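Local coordinates for cobalamin biosynthesis protein CobN (Mycobacterium tuberculosis, PDB 7C6O), which probably serves as the large, catalytic subunit of cobaltochelatase, which inserts cobalt into the corrin ring during cobalamin (vitamin B12) biosynthesis, at residues 447-459 with 530-544. Residues are numbered along the deposited sequence; the frame is centred on the assembly and turned at random.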
loop_
_atom_site.group_PDB
_atom_site.type_symbol
_atom_site.label_atom_id
_atom_site.label_comp_id
_atom_site.label_asym_id
_atom_site.label_seq_id
_atom_site.Cartn_x
_atom_site.Cartn_y
_atom_site.Cartn_z
ATOM N N PRO A 447 -32.916 -7.055 -14.645
ATOM C CA PRO A 447 -31.897 -6.130 -14.150
ATOM C C PRO A 447 -32.495 -5.150 -13.155
ATOM O O PRO A 447 -33.670 -4.784 -13.222
ATOM C CB PRO A 447 -31.432 -5.414 -15.425
ATOM C CG PRO A 447 -32.651 -5.352 -16.251
ATOM C CD PRO A 447 -33.440 -6.609 -15.953
ATOM N N ILE A 448 -31.661 -4.737 -12.201
ATOM C CA ILE A 448 -32.109 -3.807 -11.174
ATOM C C ILE A 448 -32.343 -2.440 -11.799
ATOM O O ILE A 448 -31.606 -2.010 -12.697
ATOM C CB ILE A 448 -31.085 -3.743 -10.027
ATOM C CG1 ILE A 448 -31.077 -5.063 -9.257
ATOM C CG2 ILE A 448 -31.380 -2.582 -9.085
ATOM C CD1 ILE A 448 -30.061 -6.061 -9.753
ATOM N N ARG A 449 -33.391 -1.756 -11.343
ATOM C CA ARG A 449 -33.761 -0.447 -11.865
ATOM C C ARG A 449 -33.930 0.516 -10.699
ATOM O O ARG A 449 -34.747 0.272 -9.803
ATOM C CB ARG A 449 -35.045 -0.535 -12.695
ATOM C CG ARG A 449 -35.072 -1.732 -13.638
ATOM C CD ARG A 449 -36.391 -1.852 -14.371
ATOM N NE ARG A 449 -36.502 -0.878 -15.449
ATOM C CZ ARG A 449 -36.116 -1.104 -16.699
ATOM N NH1 ARG A 449 -35.594 -2.276 -17.034
ATOM N NH2 ARG A 449 -36.254 -0.159 -17.617
ATOM N N VAL A 450 -33.152 1.595 -10.703
ATOM C CA VAL A 450 -33.237 2.649 -9.696
ATOM C C VAL A 450 -33.922 3.849 -10.328
ATOM O O VAL A 450 -33.485 4.336 -11.379
ATOM C CB VAL A 450 -31.848 3.034 -9.155
ATOM C CG1 VAL A 450 -31.962 4.207 -8.189
ATOM C CG2 VAL A 450 -31.190 1.843 -8.477
ATOM N N SER A 451 -34.991 4.328 -9.695
ATOM C CA SER A 451 -35.721 5.462 -10.238
ATOM C C SER A 451 -34.864 6.720 -10.179
ATOM O O SER A 451 -34.112 6.935 -9.224
ATOM C CB SER A 451 -37.031 5.678 -9.477
ATOM O OG SER A 451 -36.889 6.662 -8.469
ATOM N N ALA A 452 -34.974 7.547 -11.222
ATOM C CA ALA A 452 -34.213 8.792 -11.266
ATOM C C ALA A 452 -34.566 9.704 -10.101
ATOM O O ALA A 452 -33.703 10.440 -9.607
ATOM C CB ALA A 452 -34.458 9.509 -12.593
ATOM N N LYS A 453 -35.820 9.666 -9.647
ATOM C CA LYS A 453 -36.237 10.510 -8.531
ATOM C C LYS A 453 -35.515 10.121 -7.247
ATOM O O LYS A 453 -34.989 10.982 -6.531
ATOM C CB LYS A 453 -37.754 10.418 -8.353
ATOM C CG LYS A 453 -38.296 11.152 -7.140
ATOM C CD LYS A 453 -37.932 12.627 -7.170
ATOM C CE LYS A 453 -38.809 13.426 -6.221
ATOM N NZ LYS A 453 -38.867 12.804 -4.870
ATOM N N GLU A 454 -35.481 8.823 -6.935
ATOM C CA GLU A 454 -34.803 8.384 -5.720
ATOM C C GLU A 454 -33.301 8.616 -5.815
ATOM O O GLU A 454 -32.661 8.973 -4.820
ATOM C CB GLU A 454 -35.099 6.909 -5.451
ATOM C CG GLU A 454 -36.569 6.602 -5.233
ATOM C CD GLU A 454 -36.793 5.184 -4.751
ATOM O OE1 GLU A 454 -35.967 4.691 -3.958
ATOM O OE2 GLU A 454 -37.790 4.562 -5.171
ATOM N N TYR A 455 -32.722 8.413 -7.001
ATOM C CA TYR A 455 -31.298 8.680 -7.168
ATOM C C TYR A 455 -30.993 10.153 -6.932
ATOM O O TYR A 455 -30.047 10.497 -6.214
ATOM C CB TYR A 455 -30.824 8.254 -8.558
ATOM C CG TYR A 455 -29.391 8.663 -8.801
ATOM C CD1 TYR A 455 -28.343 7.935 -8.254
ATOM C CD2 TYR A 455 -29.086 9.804 -9.534
ATOM C CE1 TYR A 455 -27.029 8.316 -8.447
ATOM C CE2 TYR A 455 -27.773 10.195 -9.732
ATOM C CZ TYR A 455 -26.750 9.445 -9.188
ATOM O OH TYR A 455 -25.439 9.824 -9.377
ATOM N N ARG A 456 -31.790 11.040 -7.534
ATOM C CA ARG A 456 -31.569 12.473 -7.362
ATOM C C ARG A 456 -31.738 12.890 -5.906
ATOM O O ARG A 456 -31.001 13.750 -5.411
ATOM C CB ARG A 456 -32.524 13.262 -8.259
ATOM C CG ARG A 456 -32.270 14.761 -8.259
ATOM C CD ARG A 456 -33.280 15.483 -9.126
ATOM N NE ARG A 456 -34.602 15.528 -8.510
ATOM C CZ ARG A 456 -35.741 15.479 -9.193
ATOM N NH1 ARG A 456 -35.714 15.364 -10.516
ATOM N NH2 ARG A 456 -36.904 15.533 -8.558
ATOM N N ASP A 457 -32.708 12.294 -5.203
ATOM C CA ASP A 457 -32.897 12.618 -3.793
ATOM C C ASP A 457 -31.646 12.304 -2.980
ATOM O O ASP A 457 -31.274 13.069 -2.082
ATOM C CB ASP A 457 -34.106 11.869 -3.230
ATOM C CG ASP A 457 -35.432 12.452 -3.700
ATOM O OD1 ASP A 457 -35.451 13.611 -4.170
ATOM O OD2 ASP A 457 -36.459 11.748 -3.590
ATOM N N TRP A 458 -30.975 11.187 -3.281
ATOM C CA TRP A 458 -29.710 10.899 -2.612
ATOM C C TRP A 458 -28.597 11.797 -3.135
ATOM O O TRP A 458 -27.805 12.338 -2.357
ATOM C CB TRP A 458 -29.311 9.430 -2.787
ATOM C CG TRP A 458 -27.856 9.230 -2.453
ATOM C CD1 TRP A 458 -27.312 9.106 -1.209
ATOM C CD2 TRP A 458 -26.759 9.184 -3.376
ATOM N NE1 TRP A 458 -25.947 8.966 -1.298
ATOM C CE2 TRP A 458 -25.582 9.012 -2.618
ATOM C CE3 TRP A 458 -26.658 9.261 -4.770
ATOM C CZ2 TRP A 458 -24.320 8.915 -3.205
ATOM C CZ3 TRP A 458 -25.404 9.165 -5.352
ATOM C CH2 TRP A 458 -24.251 8.994 -4.568
ATOM N N PHE A 459 -28.514 11.946 -4.459
ATOM C CA PHE A 459 -27.448 12.740 -5.064
ATOM C C PHE A 459 -27.418 14.151 -4.489
ATOM O O PHE A 459 -26.341 14.721 -4.273
ATOM C CB PHE A 459 -27.642 12.759 -6.583
ATOM C CG PHE A 459 -26.493 13.351 -7.349
ATOM C CD1 PHE A 459 -25.289 12.674 -7.462
ATOM C CD2 PHE A 459 -26.633 14.570 -7.992
ATOM C CE1 PHE A 459 -24.236 13.216 -8.182
ATOM C CE2 PHE A 459 -25.585 15.116 -8.713
ATOM C CZ PHE A 459 -24.387 14.439 -8.808
ATOM N N HIS A 530 -22.942 8.644 -12.760
ATOM C CA HIS A 530 -24.176 8.398 -12.021
ATOM C C HIS A 530 -24.483 6.908 -11.943
ATOM O O HIS A 530 -25.015 6.435 -10.934
ATOM C CB HIS A 530 -25.350 9.138 -12.669
ATOM C CG HIS A 530 -25.230 10.631 -12.630
ATOM N ND1 HIS A 530 -25.298 11.357 -11.459
ATOM C CD2 HIS A 530 -25.067 11.536 -13.624
ATOM C CE1 HIS A 530 -25.175 12.643 -11.734
ATOM N NE2 HIS A 530 -25.032 12.779 -13.040
ATOM N N HIS A 531 -24.157 6.156 -12.997
ATOM C CA HIS A 531 -24.362 4.711 -12.963
ATOM C C HIS A 531 -23.460 4.051 -11.925
ATOM O O HIS A 531 -23.902 3.166 -11.183
ATOM C CB HIS A 531 -24.116 4.117 -14.350
ATOM C CG HIS A 531 -24.235 2.627 -14.399
ATOM N ND1 HIS A 531 -23.140 1.792 -14.406
ATOM C CD2 HIS A 531 -25.323 1.822 -14.439
ATOM C CE1 HIS A 531 -23.547 0.536 -14.452
ATOM N NE2 HIS A 531 -24.868 0.527 -14.471
ATOM N N TYR A 532 -22.196 4.475 -11.859
ATOM C CA TYR A 532 -21.281 3.950 -10.849
ATOM C C TYR A 532 -21.820 4.203 -9.447
ATOM O O TYR A 532 -21.860 3.294 -8.609
ATOM C CB TYR A 532 -19.899 4.586 -11.024
ATOM C CG TYR A 532 -18.800 3.952 -10.198
ATOM C CD1 TYR A 532 -18.707 4.183 -8.829
ATOM C CD2 TYR A 532 -17.846 3.135 -10.788
ATOM C CE1 TYR A 532 -17.709 3.610 -8.073
ATOM C CE2 TYR A 532 -16.836 2.554 -10.035
ATOM C CZ TYR A 532 -16.773 2.797 -8.680
ATOM O OH TYR A 532 -15.777 2.226 -7.922
ATOM N N LEU A 533 -22.242 5.439 -9.173
ATOM C CA LEU A 533 -22.752 5.772 -7.848
ATOM C C LEU A 533 -24.059 5.045 -7.557
ATOM O O LEU A 533 -24.256 4.535 -6.449
ATOM C CB LEU A 533 -22.937 7.284 -7.723
ATOM C CG LEU A 533 -21.659 8.118 -7.843
ATOM C CD1 LEU A 533 -21.990 9.599 -7.959
ATOM C CD2 LEU A 533 -20.745 7.866 -6.656
ATOM N N ALA A 534 -24.962 4.982 -8.542
ATOM C CA ALA A 534 -26.239 4.308 -8.335
ATOM C C ALA A 534 -26.042 2.839 -7.979
ATOM O O ALA A 534 -26.735 2.307 -7.103
ATOM C CB ALA A 534 -27.115 4.441 -9.578
ATOM N N ALA A 535 -25.098 2.170 -8.646
ATOM C CA ALA A 535 -24.888 0.747 -8.404
ATOM C C ALA A 535 -24.444 0.490 -6.969
ATOM O O ALA A 535 -24.970 -0.405 -6.297
ATOM C CB ALA A 535 -23.866 0.194 -9.396
ATOM N N TYR A 536 -23.474 1.265 -6.477
ATOM C CA TYR A 536 -23.024 1.068 -5.103
ATOM C C TYR A 536 -24.087 1.498 -4.103
ATOM O O TYR A 536 -24.267 0.852 -3.064
ATOM C CB TYR A 536 -21.712 1.816 -4.854
ATOM C CG TYR A 536 -20.508 0.955 -5.131
ATOM C CD1 TYR A 536 -20.077 0.016 -4.202
ATOM C CD2 TYR A 536 -19.818 1.055 -6.331
ATOM C CE1 TYR A 536 -18.984 -0.791 -4.456
ATOM C CE2 TYR A 536 -18.722 0.252 -6.593
ATOM C CZ TYR A 536 -18.311 -0.669 -5.652
ATOM O OH TYR A 536 -17.224 -1.471 -5.906
ATOM N N ARG A 537 -24.804 2.582 -4.396
ATOM C CA ARG A 537 -25.856 3.012 -3.483
ATOM C C ARG A 537 -27.010 2.020 -3.452
ATOM O O ARG A 537 -27.715 1.924 -2.439
ATOM C CB ARG A 537 -26.340 4.413 -3.862
ATOM C CG ARG A 537 -25.329 5.520 -3.556
ATOM C CD ARG A 537 -25.080 5.659 -2.052
ATOM N NE ARG A 537 -24.060 4.737 -1.553
ATOM C CZ ARG A 537 -24.124 4.125 -0.375
ATOM N NH1 ARG A 537 -25.166 4.326 0.423
ATOM N NH2 ARG A 537 -23.155 3.304 0.007
ATOM N N TRP A 538 -27.212 1.257 -4.532
ATOM C CA TRP A 538 -28.256 0.239 -4.503
ATOM C C TRP A 538 -27.858 -0.949 -3.634
ATOM O O TRP A 538 -28.729 -1.620 -3.068
ATOM C CB TRP A 538 -28.594 -0.233 -5.918
ATOM C CG TRP A 538 -29.510 -1.417 -5.897
ATOM C CD1 TRP A 538 -30.864 -1.405 -5.727
ATOM C CD2 TRP A 538 -29.132 -2.794 -6.010
ATOM N NE1 TRP A 538 -31.354 -2.689 -5.737
ATOM C CE2 TRP A 538 -30.310 -3.560 -5.911
ATOM C CE3 TRP A 538 -27.912 -3.452 -6.191
ATOM C CZ2 TRP A 538 -30.305 -4.951 -5.987
ATOM C CZ3 TRP A 538 -27.909 -4.835 -6.270
ATOM C CH2 TRP A 538 -29.097 -5.568 -6.170
ATOM N N LEU A 539 -26.557 -1.228 -3.518
ATOM C CA LEU A 539 -26.107 -2.276 -2.610
ATOM C C LEU A 539 -26.454 -1.966 -1.161
ATOM O O LEU A 539 -26.564 -2.890 -0.348
ATOM C CB LEU A 539 -24.595 -2.477 -2.734
ATOM C CG LEU A 539 -24.049 -2.956 -4.077
ATOM C CD1 LEU A 539 -22.528 -3.064 -4.023
ATOM C CD2 LEU A 539 -24.673 -4.292 -4.451
ATOM N N ASP A 540 -26.631 -0.693 -0.827
ATOM C CA ASP A 540 -26.859 -0.255 0.540
ATOM C C ASP A 540 -28.361 -0.142 0.801
ATOM O O ASP A 540 -29.191 -0.625 0.026
ATOM C CB ASP A 540 -26.142 1.074 0.772
ATOM C CG ASP A 540 -25.747 1.290 2.222
ATOM O OD1 ASP A 540 -26.347 0.654 3.115
ATOM O OD2 ASP A 540 -24.836 2.109 2.463
ATOM N N THR A 541 -28.722 0.473 1.918
ATOM C CA THR A 541 -30.108 0.812 2.183
ATOM C C THR A 541 -30.389 2.224 1.687
ATOM O O THR A 541 -29.481 3.035 1.494
ATOM C CB THR A 541 -30.426 0.706 3.677
ATOM O OG1 THR A 541 -29.478 1.475 4.426
ATOM C CG2 THR A 541 -30.373 -0.746 4.134
ATOM N N GLY A 542 -31.666 2.505 1.465
ATOM C CA GLY A 542 -32.069 3.840 1.070
ATOM C C GLY A 542 -33.032 3.840 -0.095
ATOM O O GLY A 542 -34.116 4.426 -0.015
ATOM N N PHE A 543 -32.645 3.192 -1.189
ATOM C CA PHE A 543 -33.561 3.025 -2.306
ATOM C C PHE A 543 -34.670 2.056 -1.919
ATOM O O PHE A 543 -34.446 1.098 -1.172
ATOM C CB PHE A 543 -32.809 2.526 -3.540
ATOM C CG PHE A 543 -31.793 3.506 -4.071
ATOM C CD1 PHE A 543 -31.971 4.871 -3.904
ATOM C CD2 PHE A 543 -30.659 3.058 -4.734
ATOM C CE1 PHE A 543 -31.039 5.775 -4.393
ATOM C CE2 PHE A 543 -29.723 3.954 -5.226
ATOM C CZ PHE A 543 -29.915 5.315 -5.054
ATOM N N SER A 544 -35.881 2.323 -2.414
ATOM C CA SER A 544 -37.029 1.498 -2.049
ATOM C C SER A 544 -36.818 0.040 -2.431
ATOM O O SER A 544 -37.283 -0.860 -1.723
ATOM C CB SER A 544 -38.295 2.044 -2.708
ATOM O OG SER A 544 -38.145 2.087 -4.113
#
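Glu454 takes hold of the turn after helix 530-539 with both carboxylate oxygens. OE1 accepts the backbone N-H of Ser544 at 2.8 Å, nearly straight at 168°, and OE2 accepts Ser544 OG at 2.7 Å. The side chain runs extended beyond CG, which carries the carboxylate out to Ser544; there each oxygen offers its syn lone pair to one of the two donors. Beside this clasp Phe543 lies buried: Val450 CG1 stands over the centre of its ring, 3.8 Å from the centroid, a CH-pi contact that suits a beta-branched valine, whose methyls sit close to the backbone. Two residues earlier, Ile448 makes a CH-pi contact over the five-membered ring of Trp538, CG2 lying 3.3 Å from NE1, while its CG1 packs against CZ2; the indole N-H is bonded to the carbonyl of Asn545.

At the other end, with CG anti to the backbone N (chi1 174°), the Tyr455 ring extends to His530. Tyr455 OH and His530 ND1 share a hydrogen bond of 2.6 Å, OH lying in the imidazole plane, and the rings meet rim to rim, perpendicular. His530 NE2 bonds to the Gly475 carbonyl, so both ring nitrogens are engaged, and the edge at CE1 rests on the face of Phe459 in a T-shaped pair. Between these ends, small Ala534 lets the tyrosine ring come close, while the bent aliphatic chain of Arg537 lies over one face of Trp458, Arg537 CD 3.4 Å from Trp458 CE2. Its guanidinium forms a salt bridge with Asp540 and bonds to the Ala580 carbonyl.

Strand 448-451 runs antiparallel to strand 492-500 in a mixed sheet, on which helix 530-539 lies through Trp538; helices 452-459 and 530-539 cross at 91°, joined by the aromatic cluster of Tyr455, Phe459 and His530.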